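Local coordinates for FMN-binding protein (Syntrophomonas wolfei subsp. wolfei, PDB 3IN6), which is a flavoprotein that binds flavin mononucleotide, probably of the FMN-binding split-barrel type, its precise biological role not established, at residues A[103-108]-A[129-134]. Numbering follows the deposited sequence.
Sequences SADLQE and LKNCLV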
ATOM      1  N   SER A 103       5.332   0.632  18.369  1.00 24.98           N
ATOM      2  CA  SER A 103       5.797   0.950  19.710  1.00 27.30           C
ATOM      3  C   SER A 103       5.369  -0.080  20.728  1.00 26.65           C
ATOM      4  O   SER A 103       6.122  -0.394  21.647  1.00 26.23           O
ATOM      5  CB  SER A 103       5.246   2.287  20.170  1.00 26.28           C
ATOM      6  OG  SER A 103       5.755   3.313  19.362  1.00 41.85           O
ATOM      7  N   ALA A 104       4.148  -0.576  20.583  1.00 26.03           N
ATOM      8  CA  ALA A 104       3.596  -1.511  21.549  1.00 25.13           C
ATOM      9  C   ALA A 104       2.572  -2.440  20.922  1.00 24.91           C
ATOM     10  O   ALA A 104       1.936  -2.101  19.940  1.00 27.70           O
ATOM     11  CB  ALA A 104       2.971  -0.740  22.705  1.00 23.09           C
ATOM     12  N   ASP A 105       2.475  -3.628  21.503  1.00 26.70           N
ATOM     13  CA  ASP A 105       1.547  -4.677  21.126  1.00 27.84           C
ATOM     14  C   ASP A 105       0.875  -5.038  22.451  1.00 28.38           C
ATOM     15  O   ASP A 105       1.454  -5.759  23.273  1.00 28.83           O
ATOM     16  CB  ASP A 105       2.340  -5.848  20.558  1.00 29.04           C
ATOM     17  CG  ASP A 105       1.485  -7.042  20.222  1.00 29.57           C
ATOM     18  OD1 ASP A 105       0.254  -7.010  20.437  1.00 33.10           O
ATOM     19  OD2 ASP A 105       2.066  -8.022  19.722  1.00 36.12           O
ATOM     20  N   LEU A 106      -0.336  -4.537  22.671  1.00 28.14           N
ATOM     21  CA  LEU A 106      -0.978  -4.691  23.973  1.00 28.17           C
ATOM     22  C   LEU A 106      -2.324  -5.427  23.983  1.00 28.00           C
ATOM     23  O   LEU A 106      -3.069  -5.412  22.996  1.00 27.08           O
ATOM     24  CB  LEU A 106      -1.134  -3.296  24.583  1.00 28.19           C
ATOM     25  CG  LEU A 106       0.160  -2.479  24.672  1.00 28.32           C
ATOM     26  CD1 LEU A 106      -0.138  -1.037  24.993  1.00 24.90           C
ATOM     27  CD2 LEU A 106       1.116  -3.084  25.713  1.00 28.43           C
ATOM     28  N   GLN A 107      -2.609  -6.069  25.118  1.00 28.75           N
ATOM     29  CA  GLN A 107      -3.859  -6.807  25.347  1.00 30.45           C
ATOM     30  C   GLN A 107      -4.760  -6.138  26.390  1.00 29.97           C
ATOM     31  O   GLN A 107      -5.857  -6.604  26.636  1.00 30.15           O
ATOM     32  CB  GLN A 107      -3.577  -8.263  25.760  1.00 31.36           C
ATOM     33  CG  GLN A 107      -3.264  -9.209  24.602  1.00 35.09           C
ATOM     34  CD  GLN A 107      -2.009  -8.828  23.859  1.00 42.51           C
ATOM     35  OE1 GLN A 107      -1.009  -8.464  24.469  1.00 49.11           O
ATOM     36  NE2 GLN A 107      -2.049  -8.914  22.529  1.00 47.40           N
ATOM     37  N   GLU A 108      -4.302  -5.041  26.982  1.00 30.41           N
ATOM     38  CA  GLU A 108      -5.085  -4.300  27.970  1.00 30.41           C
ATOM     39  C   GLU A 108      -4.570  -2.868  28.068  1.00 28.29           C
ATOM     40  O   GLU A 108      -3.557  -2.541  27.473  1.00 28.97           O
ATOM     41  CB  GLU A 108      -4.984  -4.980  29.335  1.00 31.55           C
ATOM     42  CG  GLU A 108      -3.559  -5.097  29.866  1.00 35.70           C
ATOM     43  CD  GLU A 108      -3.487  -5.798  31.203  1.00 46.63           C
ATOM     44  OE1 GLU A 108      -4.254  -6.764  31.425  1.00 53.03           O
ATOM     45  OE2 GLU A 108      -2.647  -5.396  32.035  1.00 54.68           O
ATOM     46  N   LEU A 129     -10.688  -9.137  19.229  1.00 37.87           N
ATOM     47  CA  LEU A 129      -9.532  -8.255  19.261  1.00 36.66           C
ATOM     48  C   LEU A 129      -8.346  -9.017  19.863  1.00 36.31           C
ATOM     49  O   LEU A 129      -8.285  -9.245  21.082  1.00 36.80           O
ATOM     50  CB  LEU A 129      -9.864  -7.020  20.104  1.00 36.99           C
ATOM     51  CG  LEU A 129      -8.895  -5.847  20.115  1.00 33.92           C
ATOM     52  CD1 LEU A 129      -8.841  -5.221  18.739  1.00 33.22           C
ATOM     53  CD2 LEU A 129      -9.338  -4.821  21.142  1.00 27.27           C
ATOM     54  N   LYS A 130      -7.414  -9.424  19.001  1.00 35.97           N
ATOM     55  CA  LYS A 130      -6.221 -10.178  19.435  1.00 35.96           C
ATOM     56  C   LYS A 130      -5.103  -9.276  19.983  1.00 36.17           C
ATOM     57  O   LYS A 130      -4.343  -9.671  20.876  1.00 35.99           O
ATOM     58  CB  LYS A 130      -5.694 -11.045  18.282  1.00 34.85           C
ATOM     59  CG  LYS A 130      -6.665 -12.157  17.866  1.00 37.98           C
ATOM     60  CD  LYS A 130      -6.130 -13.030  16.731  1.00 43.74           C
ATOM     61  CE  LYS A 130      -5.949 -12.223  15.460  1.00 46.37           C
ATOM     62  NZ  LYS A 130      -5.615 -13.055  14.255  1.00 50.53           N
ATOM     63  N   ASN A 131      -4.991  -8.073  19.431  1.00 35.71           N
ATOM     64  CA  ASN A 131      -3.982  -7.129  19.868  1.00 35.50           C
ATOM     65  C   ASN A 131      -4.425  -5.702  19.603  1.00 34.65           C
ATOM     66  O   ASN A 131      -5.189  -5.429  18.665  1.00 36.02           O
ATOM     67  CB  ASN A 131      -2.650  -7.270  19.080  1.00 35.49           C
ATOM     68  CG  ASN A 131      -2.209  -8.712  18.840  1.00 37.81           C
ATOM     69  OD1 ASN A 131      -2.721  -9.384  17.946  1.00 31.83           O
ATOM     70  ND2 ASN A 131      -1.195  -9.158  19.581  1.00 33.30           N
ATOM     71  N   CYS A 132      -3.929  -4.794  20.432  1.00 31.11           N
ATOM     72  CA  CYS A 132      -4.037  -3.389  20.138  1.00 28.90           C
ATOM     73  C   CYS A 132      -2.603  -3.035  19.733  1.00 27.07           C
ATOM     74  O   CYS A 132      -1.672  -3.230  20.519  1.00 26.24           O
ATOM     75  CB  CYS A 132      -4.480  -2.565  21.335  1.00 28.00           C
ATOM     76  SG  CYS A 132      -4.450  -0.820  20.901  1.00 32.66           S
ATOM     77  N   LEU A 133      -2.415  -2.599  18.493  1.00 24.09           N
ATOM     78  CA  LEU A 133      -1.100  -2.222  18.035  1.00 24.11           C
ATOM     79  C   LEU A 133      -0.952  -0.723  18.226  1.00 24.28           C
ATOM     80  O   LEU A 133      -1.819   0.046  17.811  1.00 24.83           O
ATOM     81  CB  LEU A 133      -0.884  -2.604  16.566  1.00 23.51           C
ATOM     82  CG  LEU A 133      -1.021  -4.088  16.235  1.00 23.64           C
ATOM     83  CD1 LEU A 133      -0.833  -4.272  14.748  1.00 26.67           C
ATOM     84  CD2 LEU A 133      -0.040  -4.943  17.052  1.00 24.08           C
ATOM     85  N   VAL A 134       0.141  -0.311  18.863  1.00 23.37           N
ATOM     86  CA  VAL A 134       0.370   1.102  19.103  1.00 21.98           C
ATOM     87  C   VAL A 134       1.521   1.540  18.234  1.00 21.12           C
ATOM     88  O   VAL A 134       2.620   0.985  18.347  1.00 20.96           O
ATOM     89  CB  VAL A 134       0.674   1.380  20.593  1.00 23.06           C
ATOM     90  CG1 VAL A 134       0.771   2.881  20.838  1.00 18.76           C
ATOM     91  CG2 VAL A 134      -0.415   0.739  21.491  1.00 19.26           C
TER
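Ala104 and Leu106 form hydrogen-bonded antiparallel pairs with Val134 and Cys132, the strand segments 103-106 and 131-134 running at 172° to each other. Leu106 N reaches Cys132 O at 2.9 Å almost straight, and Cys132 N returns the bond to Leu106 O. At the other end Val134 O takes two donors, Ser103 N at 2.7 Å and Ala104 N at 3.1 Å, the doubled grip of a classic beta bulge.

Two side-chain bonds supplement the ladder. Asp105 CG lies anti to the backbone N (chi1 176°), and OD1 accepts Asn131 ND2 at 2.7 Å on its syn lone pair, diagonally across the strands, with carboxylate and amide planes 51° apart. Tyr71 OH and Lys75 NZ hold OD2, while Asn131 OD1 accepts from Arg64. Beyond the ladder's end Gln107, its chain bent at chi2, donates from NE2 to Lys130 O at 2.9 Å, the acceptor lying in the plane of the Gln107 amide.

On the face toward helix 110-120, Val134 CG2 touches both Ala104 CB and, at 3.9 Å, Leu106 CD1. Leu133 points to the other face, against helix 68-77.

Here these two helices cover opposite faces of neighbouring strands in the antiparallel sheet, probably of a split barrel, and the Lys130 side chain lies near FMN-binding Phe65 and Gly66.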